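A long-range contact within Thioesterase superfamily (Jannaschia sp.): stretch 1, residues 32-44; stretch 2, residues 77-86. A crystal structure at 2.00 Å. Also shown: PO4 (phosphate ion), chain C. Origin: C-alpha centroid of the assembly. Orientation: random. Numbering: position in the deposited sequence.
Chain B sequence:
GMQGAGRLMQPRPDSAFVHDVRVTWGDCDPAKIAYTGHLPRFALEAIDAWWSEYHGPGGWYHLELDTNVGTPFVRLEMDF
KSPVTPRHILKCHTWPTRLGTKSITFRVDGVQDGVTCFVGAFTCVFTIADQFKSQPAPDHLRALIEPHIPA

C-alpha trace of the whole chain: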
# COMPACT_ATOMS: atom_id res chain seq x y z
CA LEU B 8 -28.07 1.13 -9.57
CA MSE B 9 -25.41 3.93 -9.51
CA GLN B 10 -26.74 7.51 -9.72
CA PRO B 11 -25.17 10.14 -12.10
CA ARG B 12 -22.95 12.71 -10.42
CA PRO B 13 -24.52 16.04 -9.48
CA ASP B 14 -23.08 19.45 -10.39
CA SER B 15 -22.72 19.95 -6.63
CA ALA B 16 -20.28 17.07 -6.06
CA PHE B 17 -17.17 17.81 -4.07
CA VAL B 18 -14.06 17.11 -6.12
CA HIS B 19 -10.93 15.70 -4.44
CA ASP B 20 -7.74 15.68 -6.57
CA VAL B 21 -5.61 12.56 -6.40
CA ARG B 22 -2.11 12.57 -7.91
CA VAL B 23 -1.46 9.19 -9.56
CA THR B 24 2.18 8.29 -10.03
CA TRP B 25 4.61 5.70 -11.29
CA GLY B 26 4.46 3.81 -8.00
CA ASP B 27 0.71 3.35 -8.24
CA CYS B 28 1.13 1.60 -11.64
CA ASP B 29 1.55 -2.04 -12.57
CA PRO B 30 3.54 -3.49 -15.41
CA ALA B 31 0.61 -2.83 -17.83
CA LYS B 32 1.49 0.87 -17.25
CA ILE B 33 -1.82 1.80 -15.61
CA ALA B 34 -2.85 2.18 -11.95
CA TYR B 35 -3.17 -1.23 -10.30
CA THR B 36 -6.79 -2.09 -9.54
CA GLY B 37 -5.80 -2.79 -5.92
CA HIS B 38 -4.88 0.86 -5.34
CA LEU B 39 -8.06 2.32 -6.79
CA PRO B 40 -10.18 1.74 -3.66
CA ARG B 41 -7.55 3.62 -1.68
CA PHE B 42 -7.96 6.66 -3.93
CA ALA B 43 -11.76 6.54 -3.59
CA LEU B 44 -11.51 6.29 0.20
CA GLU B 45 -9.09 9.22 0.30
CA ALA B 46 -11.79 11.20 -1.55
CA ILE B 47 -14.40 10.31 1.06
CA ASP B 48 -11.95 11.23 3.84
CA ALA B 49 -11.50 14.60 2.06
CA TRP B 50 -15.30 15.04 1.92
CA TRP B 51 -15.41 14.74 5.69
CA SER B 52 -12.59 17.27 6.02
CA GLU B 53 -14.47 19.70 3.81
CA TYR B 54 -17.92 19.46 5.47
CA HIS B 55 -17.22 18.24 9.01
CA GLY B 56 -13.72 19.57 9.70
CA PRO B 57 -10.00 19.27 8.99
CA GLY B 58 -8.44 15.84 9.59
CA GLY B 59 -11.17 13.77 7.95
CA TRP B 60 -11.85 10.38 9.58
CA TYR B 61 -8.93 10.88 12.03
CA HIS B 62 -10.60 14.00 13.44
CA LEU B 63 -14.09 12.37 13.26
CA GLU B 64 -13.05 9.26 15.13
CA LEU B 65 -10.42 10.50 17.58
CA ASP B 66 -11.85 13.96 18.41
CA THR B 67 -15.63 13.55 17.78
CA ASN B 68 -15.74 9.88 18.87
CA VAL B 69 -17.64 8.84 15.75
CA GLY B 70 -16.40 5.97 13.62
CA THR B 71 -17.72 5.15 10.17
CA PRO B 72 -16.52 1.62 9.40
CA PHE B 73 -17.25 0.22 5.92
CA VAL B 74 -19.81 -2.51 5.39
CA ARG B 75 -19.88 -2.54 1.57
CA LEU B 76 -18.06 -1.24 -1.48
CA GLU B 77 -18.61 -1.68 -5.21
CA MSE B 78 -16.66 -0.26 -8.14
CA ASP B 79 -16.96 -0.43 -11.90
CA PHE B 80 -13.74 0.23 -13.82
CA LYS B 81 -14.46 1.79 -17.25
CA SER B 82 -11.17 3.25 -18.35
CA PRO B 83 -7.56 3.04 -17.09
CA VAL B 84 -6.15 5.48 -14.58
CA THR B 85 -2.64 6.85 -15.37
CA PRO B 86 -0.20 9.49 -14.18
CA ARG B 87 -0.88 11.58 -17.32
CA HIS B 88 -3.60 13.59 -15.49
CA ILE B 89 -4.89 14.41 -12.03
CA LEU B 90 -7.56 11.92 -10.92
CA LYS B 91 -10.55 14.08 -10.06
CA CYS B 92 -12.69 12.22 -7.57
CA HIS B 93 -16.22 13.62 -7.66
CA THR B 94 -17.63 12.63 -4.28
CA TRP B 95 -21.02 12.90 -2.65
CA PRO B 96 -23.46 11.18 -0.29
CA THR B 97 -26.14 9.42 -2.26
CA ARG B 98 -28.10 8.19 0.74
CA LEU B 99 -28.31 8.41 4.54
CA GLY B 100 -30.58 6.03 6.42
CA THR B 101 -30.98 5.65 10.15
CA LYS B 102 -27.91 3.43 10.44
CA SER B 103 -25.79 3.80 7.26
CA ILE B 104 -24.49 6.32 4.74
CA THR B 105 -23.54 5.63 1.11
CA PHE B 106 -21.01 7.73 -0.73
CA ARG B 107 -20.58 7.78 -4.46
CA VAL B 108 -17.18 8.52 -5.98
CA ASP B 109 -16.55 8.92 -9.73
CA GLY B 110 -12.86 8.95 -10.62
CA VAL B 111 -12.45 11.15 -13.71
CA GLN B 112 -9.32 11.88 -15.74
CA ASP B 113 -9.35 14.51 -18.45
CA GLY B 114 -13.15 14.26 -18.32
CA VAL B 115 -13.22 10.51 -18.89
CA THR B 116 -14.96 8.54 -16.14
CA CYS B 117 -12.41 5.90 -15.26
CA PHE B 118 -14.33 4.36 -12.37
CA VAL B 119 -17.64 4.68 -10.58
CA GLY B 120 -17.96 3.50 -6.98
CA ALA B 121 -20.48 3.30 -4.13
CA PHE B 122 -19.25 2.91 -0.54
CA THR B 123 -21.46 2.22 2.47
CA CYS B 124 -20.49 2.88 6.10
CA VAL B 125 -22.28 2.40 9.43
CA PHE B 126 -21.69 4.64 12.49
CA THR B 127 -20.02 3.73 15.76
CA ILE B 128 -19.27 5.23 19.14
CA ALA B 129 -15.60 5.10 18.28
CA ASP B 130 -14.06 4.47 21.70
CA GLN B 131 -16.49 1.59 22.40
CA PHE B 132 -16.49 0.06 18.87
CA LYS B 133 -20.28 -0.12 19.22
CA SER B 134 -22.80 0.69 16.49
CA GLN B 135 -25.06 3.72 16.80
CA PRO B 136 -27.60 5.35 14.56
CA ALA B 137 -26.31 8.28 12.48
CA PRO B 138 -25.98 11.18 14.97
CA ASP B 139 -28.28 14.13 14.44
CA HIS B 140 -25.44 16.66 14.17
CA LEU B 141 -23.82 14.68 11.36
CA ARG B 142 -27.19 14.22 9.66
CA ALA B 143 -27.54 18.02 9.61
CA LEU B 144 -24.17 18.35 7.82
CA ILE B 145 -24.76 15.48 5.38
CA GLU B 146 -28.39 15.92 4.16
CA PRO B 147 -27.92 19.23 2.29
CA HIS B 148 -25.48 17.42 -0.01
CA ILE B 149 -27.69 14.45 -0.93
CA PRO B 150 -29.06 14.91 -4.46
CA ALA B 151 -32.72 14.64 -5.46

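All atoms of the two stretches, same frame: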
# COMPACT_ATOMS: atom_id res chain seq x y z
N LYS B 32 1.28 -0.59 -17.13
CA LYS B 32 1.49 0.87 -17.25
C LYS B 32 0.25 1.69 -16.92
O LYS B 32 0.15 2.85 -17.35
CB LYS B 32 2.06 1.29 -18.62
CG LYS B 32 3.30 0.55 -19.05
CD LYS B 32 3.68 0.92 -20.48
CE LYS B 32 5.00 0.27 -20.96
NZ LYS B 32 4.84 -1.16 -21.35
N ILE B 33 -0.64 1.11 -16.11
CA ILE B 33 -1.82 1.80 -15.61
C ILE B 33 -1.90 1.54 -14.11
O ILE B 33 -1.24 0.63 -13.61
CB ILE B 33 -3.08 1.32 -16.36
CG1 ILE B 33 -3.30 -0.17 -16.13
CG2 ILE B 33 -2.93 1.55 -17.90
CD1 ILE B 33 -4.65 -0.66 -16.62
N ALA B 34 -2.71 2.31 -13.40
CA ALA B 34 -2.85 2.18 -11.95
C ALA B 34 -3.34 0.77 -11.66
O ALA B 34 -4.30 0.30 -12.29
CB ALA B 34 -3.87 3.26 -11.38
N TYR B 35 -2.69 0.08 -10.72
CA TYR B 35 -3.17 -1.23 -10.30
C TYR B 35 -4.56 -1.11 -9.65
O TYR B 35 -4.82 -0.26 -8.80
CB TYR B 35 -2.22 -1.86 -9.31
CG TYR B 35 -2.62 -3.22 -8.75
CD1 TYR B 35 -2.91 -4.27 -9.60
CD2 TYR B 35 -2.62 -3.46 -7.37
CE1 TYR B 35 -3.23 -5.50 -9.10
CE2 TYR B 35 -2.93 -4.69 -6.87
CZ TYR B 35 -3.24 -5.71 -7.74
OH TYR B 35 -3.52 -6.97 -7.26
N THR B 36 -5.43 -2.04 -10.04
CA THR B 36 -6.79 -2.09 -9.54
C THR B 36 -6.81 -2.07 -8.03
O THR B 36 -7.64 -1.39 -7.47
CB THR B 36 -7.52 -3.34 -10.08
OG1 THR B 36 -7.52 -3.30 -11.51
CG2 THR B 36 -8.93 -3.36 -9.58
N GLY B 37 -5.89 -2.76 -7.37
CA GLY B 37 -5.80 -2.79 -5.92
C GLY B 37 -5.60 -1.48 -5.22
O GLY B 37 -5.92 -1.39 -4.06
N HIS B 38 -5.09 -0.47 -5.93
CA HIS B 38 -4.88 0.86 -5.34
C HIS B 38 -6.09 1.73 -5.53
O HIS B 38 -6.22 2.74 -4.87
CB HIS B 38 -3.69 1.54 -6.04
CG HIS B 38 -2.39 0.83 -5.85
ND1 HIS B 38 -2.03 0.28 -4.65
CD2 HIS B 38 -1.37 0.59 -6.71
CE1 HIS B 38 -0.84 -0.30 -4.78
NE2 HIS B 38 -0.42 -0.12 -6.01
N LEU B 39 -6.97 1.39 -6.47
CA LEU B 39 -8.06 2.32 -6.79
C LEU B 39 -9.01 2.57 -5.63
O LEU B 39 -9.43 3.72 -5.40
CB LEU B 39 -8.80 1.92 -8.09
CG LEU B 39 -7.96 1.92 -9.39
CD1 LEU B 39 -8.77 1.49 -10.62
CD2 LEU B 39 -7.27 3.28 -9.60
N PRO B 40 -9.33 1.52 -4.85
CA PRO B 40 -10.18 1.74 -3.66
C PRO B 40 -9.56 2.74 -2.69
O PRO B 40 -10.25 3.53 -2.06
CB PRO B 40 -10.24 0.35 -3.03
CG PRO B 40 -10.06 -0.62 -4.23
CD PRO B 40 -9.00 0.09 -5.05
N ARG B 41 -8.25 2.68 -2.53
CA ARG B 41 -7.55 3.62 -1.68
C ARG B 41 -7.79 5.06 -2.10
O ARG B 41 -7.98 5.95 -1.26
CB ARG B 41 -6.04 3.37 -1.71
CG ARG B 41 -5.27 4.46 -0.95
CD ARG B 41 -3.89 4.04 -0.40
NE ARG B 41 -2.98 3.60 -1.45
CZ ARG B 41 -2.33 4.41 -2.27
NH1 ARG B 41 -2.48 5.72 -2.19
NH2 ARG B 41 -1.53 3.89 -3.19
N PHE B 42 -7.72 5.31 -3.41
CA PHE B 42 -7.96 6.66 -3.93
C PHE B 42 -9.39 7.09 -3.64
O PHE B 42 -9.64 8.23 -3.25
CB PHE B 42 -7.77 6.75 -5.45
CG PHE B 42 -6.40 6.38 -5.95
CD1 PHE B 42 -5.26 6.59 -5.18
CD2 PHE B 42 -6.25 5.89 -7.23
CE1 PHE B 42 -4.01 6.28 -5.67
CE2 PHE B 42 -4.99 5.59 -7.73
CZ PHE B 42 -3.87 5.78 -6.94
N ALA B 43 -10.35 6.19 -3.85
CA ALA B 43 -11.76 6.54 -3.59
C ALA B 43 -12.02 6.85 -2.11
O ALA B 43 -12.75 7.79 -1.76
CB ALA B 43 -12.69 5.44 -4.10
N LEU B 44 -11.39 6.08 -1.24
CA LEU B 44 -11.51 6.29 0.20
C LEU B 44 -10.88 7.61 0.64
O LEU B 44 -11.43 8.32 1.49
CB LEU B 44 -10.95 5.09 0.96
CG LEU B 44 -11.93 3.96 1.34
CD1 LEU B 44 -12.84 3.60 0.19
CD2 LEU B 44 -11.17 2.71 1.84
N GLU B 77 -18.54 -1.14 -3.85
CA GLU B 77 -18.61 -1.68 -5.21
C GLU B 77 -18.07 -0.65 -6.15
O GLU B 77 -18.26 0.58 -5.94
CB GLU B 77 -20.03 -2.09 -5.62
CG GLU B 77 -21.04 -0.99 -5.61
CD GLU B 77 -22.38 -1.38 -6.27
OE1 GLU B 77 -22.39 -1.84 -7.45
OE2 GLU B 77 -23.42 -1.21 -5.59
N MSE B 78 -17.32 -1.14 -7.15
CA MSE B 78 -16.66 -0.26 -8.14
C MSE B 78 -16.76 -0.89 -9.50
O MSE B 78 -16.58 -2.10 -9.63
CB MSE B 78 -15.19 -0.05 -7.78
CG MSE B 78 -14.99 0.50 -6.37
SE MSE B 78 -13.18 0.95 -5.96
CE MSE B 78 -12.92 2.43 -7.16
N ASP B 79 -17.06 -0.06 -10.51
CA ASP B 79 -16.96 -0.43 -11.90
C ASP B 79 -15.82 0.33 -12.49
O ASP B 79 -15.72 1.54 -12.28
CB ASP B 79 -18.24 -0.11 -12.65
CG ASP B 79 -19.43 -0.94 -12.23
OD1 ASP B 79 -19.25 -2.06 -11.73
OD2 ASP B 79 -20.56 -0.47 -12.42
N PHE B 80 -14.94 -0.37 -13.21
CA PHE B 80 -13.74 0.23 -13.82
C PHE B 80 -13.97 0.32 -15.35
O PHE B 80 -14.10 -0.70 -16.02
CB PHE B 80 -12.53 -0.63 -13.49
CG PHE B 80 -12.39 -0.91 -12.02
CD1 PHE B 80 -11.98 0.06 -11.16
CD2 PHE B 80 -12.70 -2.16 -11.51
CE1 PHE B 80 -11.91 -0.18 -9.80
CE2 PHE B 80 -12.58 -2.41 -10.17
CZ PHE B 80 -12.19 -1.41 -9.32
N LYS B 81 -14.02 1.55 -15.87
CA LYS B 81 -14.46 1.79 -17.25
C LYS B 81 -13.31 2.16 -18.15
O LYS B 81 -13.36 1.94 -19.35
CB LYS B 81 -15.49 2.93 -17.29
CG LYS B 81 -16.66 2.77 -16.32
CD LYS B 81 -17.66 1.74 -16.79
CE LYS B 81 -19.07 1.98 -16.15
NZ LYS B 81 -20.17 1.03 -16.59
N SER B 82 -12.28 2.78 -17.58
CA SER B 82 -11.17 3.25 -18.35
C SER B 82 -9.95 3.30 -17.40
O SER B 82 -10.09 3.52 -16.21
CB SER B 82 -11.49 4.65 -18.93
OG SER B 82 -10.56 5.02 -19.91
N PRO B 83 -8.75 3.06 -17.93
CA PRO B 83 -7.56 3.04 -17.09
C PRO B 83 -7.19 4.37 -16.47
O PRO B 83 -7.36 5.43 -17.09
CB PRO B 83 -6.45 2.67 -18.05
CG PRO B 83 -7.09 2.12 -19.20
CD PRO B 83 -8.41 2.75 -19.32
N VAL B 84 -6.64 4.31 -15.28
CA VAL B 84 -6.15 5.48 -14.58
C VAL B 84 -4.62 5.54 -14.77
O VAL B 84 -3.92 4.54 -14.63
CB VAL B 84 -6.51 5.40 -13.11
CG1 VAL B 84 -5.79 6.48 -12.35
CG2 VAL B 84 -8.09 5.51 -12.89
N THR B 85 -4.10 6.70 -15.17
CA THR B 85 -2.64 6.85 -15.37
C THR B 85 -2.10 8.12 -14.73
O THR B 85 -2.84 9.00 -14.33
CB THR B 85 -2.24 6.90 -16.84
OG1 THR B 85 -2.55 8.21 -17.36
CG2 THR B 85 -2.94 5.80 -17.65
N PRO B 86 -0.78 8.23 -14.62
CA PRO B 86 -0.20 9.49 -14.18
C PRO B 86 -0.24 10.66 -15.15
O PRO B 86 0.29 11.72 -14.81
CB PRO B 86 1.28 9.14 -13.93
CG PRO B 86 1.32 7.67 -13.79
CD PRO B 86 0.27 7.21 -14.79
P PO4 C . -3.00 -0.39 -0.99
O1 PO4 C . -3.25 -1.51 -0.03
O2 PO4 C . -2.54 -0.93 -2.32
O3 PO4 C . -4.31 0.34 -1.23
O4 PO4 C . -2.01 0.59 -0.39
O HOH W 1 -6.33 1.81 -13.94

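Val-84 and Met-78 have the largest areas covered, 78 and 66 Å², followed by Phe-80 and Leu-39 with 59 Å² each, and the three residues of the second stretch each meet the first in a different way. Together the two stretches bury 490 Å²; the side-chain contacts between them are mainly apolar, and one direct hydrogen bond crosses between them.

Val-84 contributes most, and it does so with backbone and side chain together. Its carbonyl O accepts a hydrogen bond from Ala-34 N at 2.8 Å, with an N-H...O angle of 166°, close to straight. The return link is made by a water: it donates to Ala-34 O at 3.0 Å and accepts from Val-84 N at 2.9 Å. One residue pair is thus tied twice, once directly and once through solvent, although both segments are loop at this point. The Ala-34 CB lies 3.8 Å from Val-84 CB, and the CA atoms of Ala-34 and Val-84 are 5.4 Å apart. Farther out, Val-84 CG2 packs against Leu-39 CD2 at 4.1 Å, so the valine also touches Leu-39. Beside this pair, Ile-33 CG2 rests on Pro-83 CB at 3.7 Å, extending the apolar contact toward the more exposed side.

Met-78, present as selenomethionine, has its CA-to-CB bond directed toward the first stretch. The helix and strand axes approach to 10.5 Å, an ordinary spacing for such packing, at an angle of 116°, and the Met-78 side chain occupies part of the space between them. Its SE lies 3.9 Å from Pro-40 CG, while its CE lies 4.3 Å from Leu-39 CB and 4.3 Å from Ala-43 CB. Leu-39 and Ala-43 are one helical turn apart, joined by the hydrogen bond from Ala-43 N to Leu-39 O at 3.1 Å, and the Met-78 CE lies near both.

Phe-80, two residues along the strand, also points toward the first stretch. The alternation of a strand explains this pattern, for the side chain of Asp-79 between them is out of reach. The Phe-80 ring receives Thr-36 CG2 over one face, 4.2 Å from the ring centroid and 28° off the normal, a CH-pi contact that uses the threonine's methyl group. Leu-39 CD1 approaches obliquely, 3.6 Å from Phe-80 CD1.

Leu-39 is the common partner, touching all three. Its CA-to-CB bond points toward the second stretch, and its m,t rotamer places CD1 near the phenylalanine and CD2 near the valine. The rule to read here is economical: one well-placed leucine links three apolar neighbours, while one backbone pair, Ala-34 with Val-84, links the loops beside it.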